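Local coordinates for uncharacterized protein (Staphylococcus aureus subsp. aureus Mu50, PDB 4EBG), which is of unknown function but is probably secreted and has a cystatin-like fold, in a family of the NTF2 clan, at residues 8-13 with 31-36; 50-53 with 59-62. All coordinates share one frame; numbering follows the deposited sequence. Where two conformers were deposited one is given.

Contact 1 (8-13 with 31-36); sequences KVYKEQ and IKQEDS. With PO4 (phosphate ion), chain D.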
ATOM      1  N   LYS B   8      -9.923   0.125  16.209  1.00 12.80           N
ATOM      2  CA  LYS B   8      -8.566   0.541  15.936  1.00 13.30           C
ATOM      3  C   LYS B   8      -7.967  -0.257  14.788  1.00 12.03           C
ATOM      4  O   LYS B   8      -7.243   0.302  13.977  1.00 15.05           O
ATOM      5  CB  LYS B   8      -7.673   0.435  17.176  1.00 14.19           C
ATOM      6  CG  LYS B   8      -8.068   1.374  18.325  1.00 17.93           C
ATOM      7  CD  LYS B   8      -7.188   1.178  19.525  1.00 19.50           C
ATOM      8  CE  LYS B   8      -7.633   2.000  20.743  1.00 22.78           C
ATOM      9  NZ  LYS B   8      -7.020   1.484  22.015  1.00 28.03           N
ATOM     10  N   VAL B   9      -8.195  -1.560  14.809  1.00 11.98           N
ATOM     11  CA  VAL B   9      -7.695  -2.447  13.750  1.00 10.68           C
ATOM     12  C   VAL B   9      -8.262  -2.048  12.394  1.00 10.88           C
ATOM     13  O   VAL B   9      -7.504  -1.880  11.421  1.00 11.30           O
ATOM     14  CB  VAL B   9      -7.957  -3.949  14.096  1.00 11.03           C
ATOM     15  CG1 VAL B   9      -7.677  -4.818  12.890  1.00 11.58           C
ATOM     16  CG2 VAL B   9      -7.069  -4.373  15.284  1.00 12.25           C
ATOM     17  N   TYR B  10      -9.584  -1.886  12.294  1.00 11.12           N
ATOM     18  CA  TYR B  10     -10.173  -1.544  11.012  1.00 11.03           C
ATOM     19  C   TYR B  10      -9.749  -0.129  10.587  1.00 10.61           C
ATOM     20  O   TYR B  10      -9.542   0.081   9.386  1.00 11.61           O
ATOM     21  CB  TYR B  10     -11.707  -1.719  11.012  1.00 12.22           C
ATOM     22  CG  TYR B  10     -12.088  -3.178  10.804  1.00 10.96           C
ATOM     23  CD1 TYR B  10     -12.188  -3.703   9.560  1.00 10.30           C
ATOM     24  CD2 TYR B  10     -12.248  -4.041  11.876  1.00 11.95           C
ATOM     25  CE1 TYR B  10     -12.457  -5.044   9.364  1.00 11.99           C
ATOM     26  CE2 TYR B  10     -12.516  -5.382  11.690  1.00 10.18           C
ATOM     27  CZ  TYR B  10     -12.606  -5.882  10.444  1.00 10.66           C
ATOM     28  OH  TYR B  10     -12.832  -7.203  10.209  1.00 11.72           O
ATOM     29  N   LYS B  11      -9.571   0.778  11.530  1.00 11.88           N
ATOM     30  CA  LYS B  11      -9.096   2.112  11.138  1.00 14.39           C
ATOM     31  C   LYS B  11      -7.715   2.009  10.516  1.00 13.51           C
ATOM     32  O   LYS B  11      -7.416   2.625   9.483  1.00 13.50           O
ATOM     33  CB  LYS B  11      -9.094   3.017  12.353  1.00 15.66           C
ATOM     34  CG  LYS B  11      -8.514   4.395  12.044  1.00 17.20           C
ATOM     35  CD  LYS B  11      -8.718   5.377  13.223  1.00 27.48           C
ATOM     36  CE  LYS B  11      -8.026   6.696  12.995  1.00 32.07           C
ATOM     37  NZ  LYS B  11      -6.565   6.618  13.216  1.00 37.27           N
ATOM     38  N   GLU B  12      -6.825   1.246  11.159  1.00 12.29           N
ATOM     39  CA  GLU B  12      -5.468   1.111  10.687  1.00 12.90           C
ATOM     40  C   GLU B  12      -5.474   0.410   9.316  1.00 11.16           C
ATOM     41  O   GLU B  12      -4.740   0.809   8.431  1.00 13.10           O
ATOM     42  CB  GLU B  12      -4.624   0.348  11.709  1.00 14.67           C
ATOM     43  CG  GLU B  12      -3.197   0.207  11.321  1.00 18.95           C
ATOM     44  CD  GLU B  12      -2.420   1.497  11.304  1.00 27.03           C
ATOM     45  OE1 GLU B  12      -2.874   2.503  11.893  1.00 25.02           O
ATOM     46  OE2 GLU B  12      -1.313   1.470  10.712  1.00 33.37           O
ATOM     47  N   GLN B  13      -6.269  -0.646   9.164  1.00 10.12           N
ATOM     48  CA  GLN B  13      -6.319  -1.334   7.915  1.00  9.77           C
ATOM     49  C   GLN B  13      -6.743  -0.384   6.810  1.00 10.71           C
ATOM     50  O   GLN B  13      -6.182  -0.386   5.696  1.00 11.62           O
ATOM     51  CB  GLN B  13      -7.296  -2.513   7.962  1.00 11.09           C
ATOM     52  CG  GLN B  13      -7.272  -3.361   6.656  1.00 12.32           C
ATOM     53  CD  GLN B  13      -6.054  -4.190   6.506  1.00 11.81           C
ATOM     54  OE1 GLN B  13      -5.727  -4.912   7.419  1.00 14.49           O
ATOM     55  NE2 GLN B  13      -5.393  -4.150   5.353  1.00 13.06           N
ATOM     56  N   ILE B  31     -13.146  -0.735   3.858  1.00 11.77           N
ATOM     57  CA  ILE B  31     -13.269  -2.027   4.493  1.00 11.70           C
ATOM     58  C   ILE B  31     -14.201  -1.858   5.700  1.00 11.85           C
ATOM     59  O   ILE B  31     -13.977  -0.967   6.528  1.00 13.57           O
ATOM     60  CB  ILE B  31     -11.908  -2.589   4.951  1.00 11.49           C
ATOM     61  CG1 ILE B  31     -10.897  -2.680   3.782  1.00 13.00           C
ATOM     62  CG2 ILE B  31     -12.078  -3.918   5.667  1.00 13.86           C
ATOM     63  CD1 ILE B  31     -11.323  -3.585   2.644  1.00 13.35           C
ATOM     64  N   LYS B  32     -15.179  -2.752   5.791  1.00 11.63           N
ATOM     65  CA  LYS B  32     -16.167  -2.696   6.877  1.00 10.99           C
ATOM     66  C   LYS B  32     -16.190  -4.014   7.651  1.00 11.24           C
ATOM     67  O   LYS B  32     -16.229  -5.065   7.072  1.00 11.21           O
ATOM     68  CB  LYS B  32     -17.543  -2.421   6.293  1.00 13.95           C
ATOM     69  CG  LYS B  32     -17.665  -1.075   5.568  1.00 13.81           C
ATOM     70  CD  LYS B  32     -18.921  -0.935   4.749  1.00 14.94           C
ATOM     71  CE  LYS B  32     -18.887  -1.621   3.378  1.00 14.83           C
ATOM     72  NZ  LYS B  32     -18.024  -0.919   2.343  1.00 17.64           N
ATOM     73  N   GLN B  33     -16.243  -3.889   8.971  1.00 11.89           N
ATOM     74  CA  GLN B  33     -16.289  -5.056   9.848  1.00 11.50           C
ATOM     75  C   GLN B  33     -17.453  -5.995   9.492  1.00 11.31           C
ATOM     76  O   GLN B  33     -17.315  -7.207   9.541  1.00 11.67           O
ATOM     77  CB  GLN B  33     -16.348  -4.604  11.301  1.00 12.67           C
ATOM     78  CG  GLN B  33     -16.413  -5.742  12.301  1.00 12.06           C
ATOM     79  CD  GLN B  33     -16.405  -5.224  13.737  1.00 15.11           C
ATOM     80  OE1 GLN B  33     -16.048  -4.098  13.972  1.00 15.84           O
ATOM     81  NE2 GLN B  33     -16.763  -6.089  14.700  1.00 17.24           N
ATOM     82  N   GLU B  34     -18.621  -5.441   9.178  1.00 11.57           N
ATOM     83  CA  GLU B  34     -19.813  -6.251   8.937  1.00 11.71           C
ATOM     84  C   GLU B  34     -19.764  -7.021   7.607  1.00 11.75           C
ATOM     85  O   GLU B  34     -20.561  -7.882   7.388  1.00 13.95           O
ATOM     86  CB  GLU B  34     -21.084  -5.415   8.979  1.00 14.18           C
ATOM     87  CG  GLU B  34     -21.236  -4.437   7.807  1.00 16.73           C
ATOM     88  CD  GLU B  34     -20.728  -3.023   8.094  1.00 19.84           C
ATOM     89  OE1 GLU B  34     -19.839  -2.865   9.005  1.00 18.76           O
ATOM     90  OE2 GLU B  34     -21.229  -2.067   7.398  1.00 20.62           O
ATOM     91  N   ASP B  35     -18.780  -6.743   6.772  1.00 10.95           N
ATOM     92  CA  ASP B  35     -18.528  -7.476   5.539  1.00 12.21           C
ATOM     93  C   ASP B  35     -17.234  -8.293   5.622  1.00 12.58           C
ATOM     94  O   ASP B  35     -16.719  -8.780   4.595  1.00 15.14           O
ATOM     95  CB  ASP B  35     -18.442  -6.516   4.365  1.00 13.30           C
ATOM     96  CG  ASP B  35     -19.745  -5.811   4.068  1.00 15.75           C
ATOM     97  OD1 ASP B  35     -20.823  -6.350   4.413  1.00 18.68           O
ATOM     98  OD2 ASP B  35     -19.678  -4.725   3.479  1.00 17.59           O
ATOM     99  N   SER B  36     -16.689  -8.430   6.832  1.00 10.83           N
ATOM    100  CA  SER B  36     -15.381  -9.033   7.040  1.00  9.60           C
ATOM    101  C   SER B  36     -15.519 -10.138   8.097  1.00 10.62           C
ATOM    102  O   SER B  36     -16.615 -10.325   8.680  1.00 11.34           O
ATOM    103  CB  SER B  36     -14.404  -7.968   7.477  1.00 10.62           C
ATOM    104  OG  SER B  36     -14.291  -6.923   6.501  1.00 11.45           O
TER
HETATM  105  P   PO4 D 200     -19.341  -2.619  -0.794  1.00 18.89           P
HETATM  106  O1  PO4 D 200     -19.213  -4.042  -1.344  1.00 28.38           O
HETATM  107  O2  PO4 D 200     -20.689  -2.596  -0.192  1.00 22.13           O
HETATM  108  O3  PO4 D 200     -18.201  -2.427   0.193  1.00 15.47           O
HETATM  109  O4  PO4 D 200     -19.223  -1.686  -2.030  1.00 22.04           O
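Tyr10 turns its ring out from the helix to the loop at 31-36, with CG anti to its own carbonyl carbon (chi1 -81°). The backbone brings Gln33 CA and CB over one face of that ring, and with CG anti to the backbone N (chi1 179°) the extended chain carries the amide, nearly parallel to the ring, on past it to Gln3 and Asp93. Gln33 CB stands 4.0 Å from the centroid of the Tyr10 ring, 15° off the normal, a CH-pi contact. Ile31 meets the ring at its edge, with CG2 3.9 Å from Tyr10 CE1. In this cystatin-like fold helix 3-23 packs on an antiparallel sheet, and loop 31-36 leads into strand 37-41. Tyr10 OH passes 3.2 Å from Ser36 CB and hydrogen-bonds to Thr38. It thus ties the helix to the entry of that strand. Ser36 OG donates to Lys32 O over 2.7 Å, from above the carbonyl plane, and Asp35 N reaches the same oxygen from the opposite face. Lys32 starts off away from the helix, its chain bends near the end, and NZ gives a 2.6 Å hydrogen bond to O3 of a phosphate ion, probably from the crystallisation liquor, which Lys28 also binds.

Contact 2 (50-53 with 59-62); sequences GIQL and KMYY
Tyr62 holds its ring over Gly50, so that the glycine CA sits on one ring face. The CA of Gly50 is 3.6 Å from the centroid of the Tyr62 ring, 20° off its normal, which makes a CH-pi contact. With no side chain on Gly50, the ring can come this close to the backbone. CG of Tyr62 is anti to the carbonyl carbon (chi1 -75°), and this folds the ring back across the neighbouring strand. Selenomethionine Met60 lies on the same sheet face, and its chain is bent. In one of its two conformers, so less firmly, Met60 SE is 3.6 Å from Gly50 O and Met60 CE 3.7 Å from Gln52 CB. Tyr61 points to the other face, as does Ile51. Leu53 crosses Tyr61 at about a right angle. Leu53 CB lies 3.7 Å from Tyr61 CD1, while CD2 of the leucine comes over a face of the ring.

The backbones meet as an antiparallel hairpin. Ile51 and Tyr61 form a hydrogen-bonded pair: Ile51 N donates to Tyr61 O over 2.9 Å, and Tyr61 N donates to Ile51 O over 2.8 Å. The second bond is the straighter, at 168°. Gln52 is the centre of an inverse gamma turn. The Gln52 amide bonds back to Arg57 O in the hairpin loop, and Arg57 also bonds the Tyr61 hydroxyl. The Tyr62 hydroxyl bonds to Asn37 of the strand 37-41, the other neighbour of strand 46-52. Helix 80-86 packs against Tyr62 through Pro80, Ile81 and Met84, whereas Ile51 and Leu53 lie against helix 3-23.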
ATOM      1  N   GLY B  50     -10.132 -10.897   8.321  1.00  9.46           N
ATOM      2  CA  GLY B  50     -10.192 -11.361   6.960  1.00  9.11           C
ATOM      3  C   GLY B  50     -11.063 -10.378   6.189  1.00  8.90           C
ATOM      4  O   GLY B  50     -12.214 -10.169   6.527  1.00  9.97           O
ATOM      5  N   ILE B  51     -10.518  -9.826   5.097  1.00 10.06           N
ATOM      6  CA  ILE B  51     -11.152  -8.725   4.435  1.00  9.06           C
ATOM      7  C   ILE B  51     -11.095  -8.895   2.924  1.00  9.38           C
ATOM      8  O   ILE B  51     -10.243  -9.601   2.385  1.00 10.62           O
ATOM      9  CB  ILE B  51     -10.468  -7.375   4.824  1.00  9.97           C
ATOM     10  CG1 ILE B  51      -9.052  -7.257   4.278  1.00 10.98           C
ATOM     11  CG2 ILE B  51     -10.528  -7.126   6.308  1.00 11.32           C
ATOM     12  CD1 ILE B  51      -8.432  -5.916   4.321  1.00 16.09           C
ATOM     13  N   GLN B  52     -11.978  -8.179   2.254  1.00  9.66           N
ATOM     14  CA  GLN B  52     -11.938  -8.083   0.791  1.00 10.28           C
ATOM     15  C   GLN B  52     -10.894  -7.039   0.383  1.00 10.01           C
ATOM     16  O   GLN B  52     -11.163  -5.865   0.274  1.00 12.17           O
ATOM     17  CB  GLN B  52     -13.296  -7.705   0.202  1.00 11.98           C
ATOM     18  CG  GLN B  52     -13.301  -7.780  -1.334  1.00 12.72           C
ATOM     19  CD  GLN B  52     -14.509  -7.088  -1.966  1.00 15.40           C
ATOM     20  OE1 GLN B  52     -15.463  -6.654  -1.304  1.00 18.16           O
ATOM     21  NE2 GLN B  52     -14.436  -6.922  -3.235  1.00 16.88           N
ATOM     22  N   LEU B  53      -9.641  -7.464   0.232  1.00 11.41           N
ATOM     23  CA  LEU B  53      -8.528  -6.544   0.031  1.00 11.50           C
ATOM     24  C   LEU B  53      -8.618  -5.849  -1.311  1.00 11.09           C
ATOM     25  O   LEU B  53      -8.175  -4.727  -1.433  1.00 12.59           O
ATOM     26  CB  LEU B  53      -7.222  -7.327   0.138  1.00 12.25           C
ATOM     27  CG  LEU B  53      -5.915  -6.594  -0.081  1.00 13.16           C
ATOM     28  CD1 LEU B  53      -5.749  -5.407   0.942  1.00 14.39           C
ATOM     29  CD2 LEU B  53      -4.743  -7.595   0.040  1.00 15.10           C
ATOM     30  N   LYS B  59     -12.167 -12.791  -2.964  1.00 16.30           N
ATOM     31  CA  LYS B  59     -11.342 -13.496  -1.989  1.00 16.35           C
ATOM     32  C   LYS B  59     -11.080 -12.718  -0.721  1.00 15.07           C
ATOM     33  O   LYS B  59     -10.845 -11.518  -0.746  1.00 14.44           O
ATOM     34  CB  LYS B  59     -10.005 -13.871  -2.635  1.00 20.06           C
ATOM     35  CG  LYS B  59      -9.075 -14.603  -1.706  1.00 24.59           C
ATOM     36  CD  LYS B  59      -7.917 -15.224  -2.417  1.00 30.18           C
ATOM     37  CE  LYS B  59      -6.962 -15.901  -1.435  1.00 36.62           C
ATOM     38  NZ  LYS B  59      -5.711 -16.344  -2.092  1.00 41.17           N
HETATM   39  N   MSE B  60     -11.102 -13.450   0.387  1.00 15.13           N
HETATM   40  CA  MSE B  60     -10.745 -12.892   1.701  0.50 14.48           C
HETATM   41  C   MSE B  60      -9.236 -13.020   1.889  1.00 13.31           C
HETATM   42  O   MSE B  60      -8.670 -14.087   1.683  1.00 16.24           O
HETATM   43  CB  MSE B  60     -11.413 -13.634   2.879  0.50 14.37           C
HETATM   44  CG  MSE B  60     -12.924 -13.462   3.110  0.50 15.82           C
HETATM   45 SE   MSE B  60     -13.490 -11.653   3.534  0.38  9.62          SE
HETATM   46  CE  MSE B  60     -13.848 -11.032   1.712  0.50 15.78           C
ATOM     47  N   TYR B  61      -8.632 -11.947   2.378  1.00 10.29           N
ATOM     48  CA  TYR B  61      -7.227 -11.898   2.732  1.00 10.11           C
ATOM     49  C   TYR B  61      -7.133 -11.611   4.218  1.00  9.15           C
ATOM     50  O   TYR B  61      -7.808 -10.707   4.720  1.00  9.77           O
ATOM     51  CB  TYR B  61      -6.503 -10.830   1.921  1.00 11.84           C
ATOM     52  CG  TYR B  61      -6.444 -11.177   0.471  1.00 11.47           C
ATOM     53  CD1 TYR B  61      -7.525 -10.983  -0.384  1.00 13.36           C
ATOM     54  CD2 TYR B  61      -5.299 -11.697  -0.055  1.00 16.04           C
ATOM     55  CE1 TYR B  61      -7.483 -11.308  -1.719  1.00 15.39           C
ATOM     56  CE2 TYR B  61      -5.233 -12.018  -1.431  1.00 18.38           C
ATOM     57  CZ  TYR B  61      -6.347 -11.813  -2.227  1.00 16.42           C
ATOM     58  OH  TYR B  61      -6.303 -12.111  -3.569  1.00 23.00           O
ATOM     59  N   TYR B  62      -6.278 -12.359   4.935  1.00  9.79           N
ATOM     60  CA  TYR B  62      -6.201 -12.289   6.384  1.00 10.07           C
ATOM     61  C   TYR B  62      -4.944 -11.549   6.833  1.00  9.52           C
ATOM     62  O   TYR B  62      -3.864 -11.676   6.216  1.00 11.92           O
ATOM     63  CB  TYR B  62      -6.271 -13.702   6.968  1.00 11.30           C
ATOM     64  CG  TYR B  62      -7.694 -14.261   6.902  1.00 10.08           C
ATOM     65  CD1 TYR B  62      -8.177 -14.861   5.767  1.00 11.78           C
ATOM     66  CD2 TYR B  62      -8.532 -14.179   8.007  1.00  9.52           C
ATOM     67  CE1 TYR B  62      -9.486 -15.356   5.717  1.00 12.01           C
ATOM     68  CE2 TYR B  62      -9.796 -14.671   7.983  1.00 11.81           C
ATOM     69  CZ  TYR B  62     -10.282 -15.257   6.817  1.00 11.13           C
ATOM     70  OH  TYR B  62     -11.604 -15.704   6.795  1.00 14.20           O
TER

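Both segments of contact 1 precede those of contact 2 in the chain, and the centres of the two contacts are 11 Å apart. Contact 1 joins helix 3-23 to the loop before strand 37-41. Contact 2 pairs strands 46-52 and 60-68 near their hairpin loop. Strand 46-52 lies between 37-41 and 60-68 in the antiparallel sheet, so the loop of contact 1 runs into a strand beside contact 2. The two contacts also touch directly. Ile31 CG2 is 3.6 Å from Ile51 CG2, and Gln13 CG is 3.7 Å from Ile51 CD1. The Ile51 side of contact 2 thus shares the core under helix 3-23 with contact 1, while Tyr62 faces helix 80-86.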